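Local structure of ricin B-related lectin (Polyporus squamosus, 5MUA) at residues Y9-A14 against W144-L149; S13-N18 against T137-Q142. The protein binds galactose through a ricin-type lectin domain and carries a calcium-dependent papain-like protease domain that takes up the inhibitor E-64. One frame throughout, in Å; residues are numbered along the deposited sequence.

How the interactions relate
Interaction 1 and interaction 2 start from the same piece of chain, and their partner segments lie close together in sequence, 137-142 before 144-149. In interaction 1 residues 9-13 of the strand 7-13 pair with residues 144-148 of the strand 144-152. In interaction 2 the loop after the first strand meets the loop that leads into the second. Ser-13 and Ala-14 belong to both. The two centres lie about 13 Å apart, on the same side of the chain's centre. Interaction 1 is partly buried, about 12 Å from that centre, while interaction 2 sits at the surface, about 24 Å from it. Both join the start and the end of the beta-trefoil lectin part. Both lie away from the galactose pocket, the calcium ions and the E-64 site.

Interaction 1. Residues Y9-A14 against W144-L149; sequences YYIASA and WTFQKL
The Tyr-10 ring carries Leu-149 CD1 on one face. This methyl sits 3.6 Å from the ring centroid, almost exactly on the normal, in a CH-pi contact. At the edge of the same ring, in its plane, lies Gln-147 OE1, 3.6 Å from Tyr-10 CD2. The extended Gln-147 runs alongside Tyr-10, with its amide nearly perpendicular to the ring. The Tyr-10 hydroxyl bonds to Asp-43 and Arg-256. Tyr-9 offers a face to the edge of Phe-146, a T-shaped pair with planes at 86°. One face of Phe-146 takes Ile-11 CG2, and Ile-11 CG1 comes within 3.7 Å of Phe-146 CE2. Tyr-9, Ile-11 and Phe-146 share one side of the sheet, where Ile-51 packs on Tyr-9 and Phe-146, and Ile-108 on Ile-11 and Phe-146. Two hydrogen-bonded pairs hold the backbones. Tyr-10 N reaches Gln-147 O at 3.1 Å, with a reciprocal bond from Gln-147 N to Tyr-10 O. Ala-12 N to Thr-145 O is 2.9 Å, and Thr-145 N to Ala-12 O is 2.8 Å. At the end, Trp-144 CZ3 lies 3.8 Å from Ser-13 CB. The antiparallel ladder joins the first and last strands of a ricin-type beta-trefoil.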
loop_
_atom_site.group_PDB
_atom_site.type_symbol
_atom_site.label_atom_id
_atom_site.label_comp_id
_atom_site.label_asym_id
_atom_site.label_seq_id
_atom_site.Cartn_x
_atom_site.Cartn_y
_atom_site.Cartn_z
ATOM N N TYR B 9 25.365 4.732 4.162
ATOM C CA TYR B 9 26.505 5.021 3.326
ATOM C C TYR B 9 27.094 3.810 2.658
ATOM O O TYR B 9 26.993 2.686 3.171
ATOM C CB TYR B 9 27.606 5.586 4.185
ATOM C CG TYR B 9 27.303 6.827 4.895
ATOM C CD1 TYR B 9 26.750 6.821 6.176
ATOM C CD2 TYR B 9 27.656 8.041 4.333
ATOM C CE1 TYR B 9 26.511 7.987 6.821
ATOM C CE2 TYR B 9 27.468 9.244 4.994
ATOM C CZ TYR B 9 26.897 9.225 6.274
ATOM O OH TYR B 9 26.698 10.419 6.929
ATOM N N TYR B 10 27.727 4.011 1.505
ATOM C CA TYR B 10 28.787 3.089 1.053
ATOM C C TYR B 10 30.056 3.557 1.729
ATOM O O TYR B 10 30.260 4.794 1.927
ATOM C CB TYR B 10 29.033 3.207 -0.458
ATOM C CG TYR B 10 27.920 2.767 -1.386
ATOM C CD1 TYR B 10 27.317 1.528 -1.267
ATOM C CD2 TYR B 10 27.595 3.573 -2.506
ATOM C CE1 TYR B 10 26.320 1.130 -2.170
ATOM C CE2 TYR B 10 26.624 3.177 -3.441
ATOM C CZ TYR B 10 25.977 1.974 -3.255
ATOM O OH TYR B 10 25.010 1.535 -4.175
ATOM N N ILE B 11 30.864 2.612 2.151
ATOM C CA ILE B 11 32.178 2.933 2.748
ATOM C C ILE B 11 33.184 2.350 1.756
ATOM O O ILE B 11 33.337 1.135 1.651
ATOM C CB ILE B 11 32.335 2.282 4.132
ATOM C CG1 ILE B 11 31.181 2.671 5.092
ATOM C CG2 ILE B 11 33.698 2.654 4.744
ATOM C CD1 ILE B 11 31.228 1.973 6.443
ATOM N N ALA B 12 33.865 3.212 0.999
ATOM C CA ALA B 12 34.782 2.743 -0.037
ATOM C C ALA B 12 36.217 2.990 0.395
ATOM O O ALA B 12 36.497 3.998 1.042
ATOM C CB ALA B 12 34.560 3.503 -1.357
ATOM N N SER B 13 37.075 2.114 -0.048
ATOM C CA SER B 13 38.560 2.304 0.202
ATOM C C SER B 13 39.082 3.468 -0.604
ATOM O O SER B 13 38.812 3.549 -1.771
ATOM C CB SER B 13 39.333 1.069 -0.212
ATOM O OG SER B 13 40.732 1.252 0.002
ATOM N N ALA B 14 39.865 4.379 0.005
ATOM C CA ALA B 14 40.563 5.383 -0.805
ATOM C C ALA B 14 41.912 4.842 -1.239
ATOM O O ALA B 14 42.608 5.560 -1.935
ATOM C CB ALA B 14 40.722 6.691 -0.055
ATOM N N TRP B 144 39.249 5.978 3.989
ATOM C CA TRP B 144 37.936 5.497 3.426
ATOM C C TRP B 144 37.184 6.750 2.970
ATOM O O TRP B 144 37.334 7.822 3.555
ATOM C CB TRP B 144 37.137 4.767 4.534
ATOM C CG TRP B 144 37.866 3.590 5.049
ATOM C CD1 TRP B 144 38.714 3.592 6.105
ATOM C CD2 TRP B 144 37.919 2.285 4.494
ATOM N NE1 TRP B 144 39.298 2.346 6.249
ATOM C CE2 TRP B 144 38.833 1.539 5.261
ATOM C CE3 TRP B 144 37.325 1.668 3.377
ATOM C CZ2 TRP B 144 39.124 0.223 4.981
ATOM C CZ3 TRP B 144 37.604 0.385 3.109
ATOM C CH2 TRP B 144 38.508 -0.350 3.889
ATOM N N THR B 145 36.335 6.583 1.975
ATOM C CA THR B 145 35.366 7.588 1.595
ATOM C C THR B 145 33.976 7.119 1.924
ATOM O O THR B 145 33.758 5.961 2.020
ATOM C CB THR B 145 35.473 7.985 0.126
ATOM O OG1 THR B 145 35.193 6.890 -0.706
ATOM C CG2 THR B 145 36.896 8.466 -0.175
ATOM N N PHE B 146 33.111 8.066 2.219
ATOM C CA PHE B 146 31.705 7.763 2.548
ATOM C C PHE B 146 30.791 8.449 1.524
ATOM O O PHE B 146 30.921 9.655 1.324
ATOM C CB PHE B 146 31.424 8.367 3.903
ATOM C CG PHE B 146 32.023 7.588 5.004
ATOM C CD1 PHE B 146 33.356 7.803 5.372
ATOM C CD2 PHE B 146 31.303 6.648 5.684
ATOM C CE1 PHE B 146 33.891 7.113 6.445
ATOM C CE2 PHE B 146 31.856 5.942 6.750
ATOM C CZ PHE B 146 33.164 6.147 7.105
ATOM N N GLN B 147 29.915 7.676 0.867
ATOM C CA GLN B 147 28.934 8.256 -0.015
ATOM C C GLN B 147 27.577 8.130 0.661
ATOM O O GLN B 147 27.173 7.037 0.924
ATOM C CB GLN B 147 28.951 7.518 -1.348
ATOM C CG GLN B 147 27.803 8.031 -2.196
ATOM C CD GLN B 147 27.682 7.418 -3.551
ATOM O OE1 GLN B 147 28.548 6.706 -4.020
ATOM N NE2 GLN B 147 26.559 7.668 -4.173
ATOM N N LYS B 148 26.916 9.246 0.934
ATOM C CA LYS B 148 25.626 9.233 1.642
ATOM C C LYS B 148 24.563 8.786 0.681
ATOM O O LYS B 148 24.508 9.254 -0.436
ATOM C CB LYS B 148 25.262 10.605 2.160
ATOM C CG LYS B 148 24.093 10.536 3.147
ATOM C CD LYS B 148 23.822 11.879 3.809
ATOM C CE LYS B 148 23.335 12.926 2.784
ATOM N NZ LYS B 148 23.051 14.212 3.477
ATOM N N LEU B 149 23.752 7.844 1.115
ATOM C CA LEU B 149 22.678 7.271 0.310
ATOM C C LEU B 149 21.333 7.548 0.939
ATOM O O LEU B 149 20.310 7.032 0.445
ATOM C CB LEU B 149 22.912 5.775 0.211
ATOM C CG LEU B 149 24.305 5.423 -0.305
ATOM C CD1 LEU B 149 24.467 3.941 -0.284
ATOM C CD2 LEU B 149 24.569 5.910 -1.726
#

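Interaction 2. Residues S13-N18 against T137-Q142; sequences SAYVAN and TNNTSQ
Two turns closed by side-chain oxygens meet here at the surface: an ST turn begun by Ser-13 and an Asx turn begun by Asn-139. Tyr-15, part of the first turn, reaches over to the second. Its CG is anti to the backbone N (chi1 178°), which lays the ring across residues 139-141. Ser-141 CB stands over one face of the ring, 4.2 Å from the centroid and close to the normal, in a CH-pi contact. Thr-140 OG1 comes in at the ring edge, in plane, 3.4 Å from Tyr-15 CD1. Asn-139 CB approaches Tyr-15 CE1 obliquely, and the amide plane is turned 49° from the ring.

Each turn is held from within. Ser-13 OG accepts from Tyr-15 N at 3.0 Å, and more weakly from Val-16 N. This fixes the backbone from which the tyrosine projects. Asn-139 OD1 is gripped twice by Ser-141. The hydroxyl OG bonds to it at 2.7 Å, in the carbonyl plane and on a lone pair. The Ser-141 N bond to Asn-139 OD1 is 2.9 Å, with the donor above that plane. Both loops belong to the ricin-type beta-trefoil part. The loop 13-18 connects the strands 7-13 and 19-23. The loop 137-142 lies between the strand 129-133 and the strand 144-152. Ser-13 and Ser-141 also touch the strand 116-120.

Two waters link the loops. One lies 2.7 Å from Ser-13 OG and donates a weak bond to Ser-141 O. The other donates to Ala-14 O and is 2.6 Å from Thr-140 OG1. Thr-140 OG1 occupies the crowded position between backbone N and carbonyl carbon (chi1 60°), so the same oxygen meets both this water and the Tyr-15 edge. Beside Ser-13, Ala-14 makes a backbone hydrogen bond with Asn-143, just past the second loop segment.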
loop_
_atom_site.group_PDB
_atom_site.type_symbol
_atom_site.label_atom_id
_atom_site.label_comp_id
_atom_site.label_asym_id
_atom_site.label_seq_id
_atom_site.Cartn_x
_atom_site.Cartn_y
_atom_site.Cartn_z
ATOM N N SER B 13 37.075 2.114 -0.048
ATOM C CA SER B 13 38.560 2.304 0.202
ATOM C C SER B 13 39.082 3.468 -0.604
ATOM O O SER B 13 38.812 3.549 -1.771
ATOM C CB SER B 13 39.333 1.069 -0.212
ATOM O OG SER B 13 40.732 1.252 0.002
ATOM N N ALA B 14 39.865 4.379 0.005
ATOM C CA ALA B 14 40.563 5.383 -0.805
ATOM C C ALA B 14 41.912 4.842 -1.239
ATOM O O ALA B 14 42.608 5.560 -1.935
ATOM C CB ALA B 14 40.722 6.691 -0.055
ATOM N N TYR B 15 42.288 3.640 -0.796
ATOM C CA TYR B 15 43.581 3.041 -1.104
ATOM C C TYR B 15 43.617 2.365 -2.443
ATOM O O TYR B 15 44.592 2.445 -3.151
ATOM C CB TYR B 15 43.925 2.061 -0.017
ATOM C CG TYR B 15 45.214 1.297 -0.174
ATOM C CD1 TYR B 15 46.442 1.930 -0.042
ATOM C CD2 TYR B 15 45.208 -0.071 -0.364
ATOM C CE1 TYR B 15 47.609 1.212 -0.120
ATOM C CE2 TYR B 15 46.392 -0.807 -0.451
ATOM C CZ TYR B 15 47.596 -0.131 -0.299
ATOM O OH TYR B 15 48.777 -0.812 -0.403
ATOM N N VAL B 16 42.537 1.677 -2.812
ATOM C CA VAL B 16 42.409 1.070 -4.146
ATOM C C VAL B 16 41.041 1.399 -4.722
ATOM O O VAL B 16 40.093 1.544 -3.981
ATOM C CB VAL B 16 42.619 -0.442 -4.134
ATOM C CG1 VAL B 16 44.072 -0.748 -3.777
ATOM C CG2 VAL B 16 41.662 -1.127 -3.182
ATOM N N ALA B 17 40.953 1.472 -6.038
ATOM C CA ALA B 17 39.725 1.868 -6.684
ATOM C C ALA B 17 38.664 0.761 -6.714
ATOM O O ALA B 17 38.940 -0.443 -6.588
ATOM C CB ALA B 17 40.007 2.310 -8.126
ATOM N N ASN B 18 37.435 1.213 -6.930
ATOM C CA ASN B 18 36.331 0.308 -7.166
ATOM C C ASN B 18 36.034 -0.699 -6.053
ATOM O O ASN B 18 35.486 -1.755 -6.302
ATOM C CB ASN B 18 36.554 -0.418 -8.469
ATOM C CG ASN B 18 36.642 0.518 -9.625
ATOM O OD1 ASN B 18 37.685 0.657 -10.262
ATOM N ND2 ASN B 18 35.547 1.220 -9.878
ATOM N N THR B 137 51.225 5.297 8.616
ATOM C CA THR B 137 51.573 6.599 7.999
ATOM C C THR B 137 52.216 6.450 6.616
ATOM O O THR B 137 52.337 7.440 5.908
ATOM C CB THR B 137 52.495 7.436 8.898
ATOM O OG1 THR B 137 53.633 6.649 9.236
ATOM C CG2 THR B 137 51.756 7.837 10.228
ATOM N N ASN B 138 52.633 5.246 6.241
ATOM C CA ASN B 138 53.334 5.034 4.950
ATOM C C ASN B 138 52.458 4.496 3.815
ATOM O O ASN B 138 52.908 4.263 2.689
ATOM C CB ASN B 138 54.589 4.213 5.177
ATOM C CG ASN B 138 54.310 2.751 5.491
ATOM O OD1 ASN B 138 53.165 2.343 5.762
ATOM N ND2 ASN B 138 55.356 1.966 5.503
ATOM N N ASN B 139 51.144 4.371 4.070
ATOM C CA ASN B 139 50.203 4.164 2.999
ATOM C C ASN B 139 48.813 4.657 3.397
ATOM O O ASN B 139 48.620 5.098 4.544
ATOM C CB ASN B 139 50.243 2.698 2.508
ATOM C CG ASN B 139 49.633 1.693 3.513
ATOM O OD1 ASN B 139 48.596 1.940 4.113
ATOM N ND2 ASN B 139 50.258 0.547 3.633
ATOM N N THR B 140 47.868 4.562 2.457
ATOM C CA THR B 140 46.539 5.084 2.667
ATOM C C THR B 140 45.502 3.994 2.963
ATOM O O THR B 140 44.323 4.243 2.792
ATOM C CB THR B 140 46.084 5.990 1.534
ATOM O OG1 THR B 140 46.089 5.265 0.332
ATOM C CG2 THR B 140 46.934 7.200 1.435
ATOM N N SER B 141 45.952 2.823 3.389
ATOM C CA SER B 141 45.082 1.672 3.582
ATOM C C SER B 141 44.037 1.884 4.676
ATOM O O SER B 141 43.070 1.118 4.743
ATOM C CB SER B 141 45.917 0.404 3.874
ATOM O OG SER B 141 46.577 0.514 5.162
ATOM N N GLN B 142 44.224 2.868 5.541
ATOM C CA GLN B 142 43.248 3.185 6.560
ATOM C C GLN B 142 42.319 4.343 6.199
ATOM O O GLN B 142 41.563 4.846 7.063
ATOM C CB GLN B 142 43.927 3.464 7.898
ATOM C CG GLN B 142 44.902 2.376 8.264
ATOM C CD GLN B 142 45.569 2.534 9.596
ATOM O OE1 GLN B 142 45.961 3.621 9.995
ATOM N NE2 GLN B 142 45.775 1.413 10.252
HETATM O O HOH W 1 41.381 1.870 2.534
HETATM O O HOH W 2 44.950 6.851 -1.432
#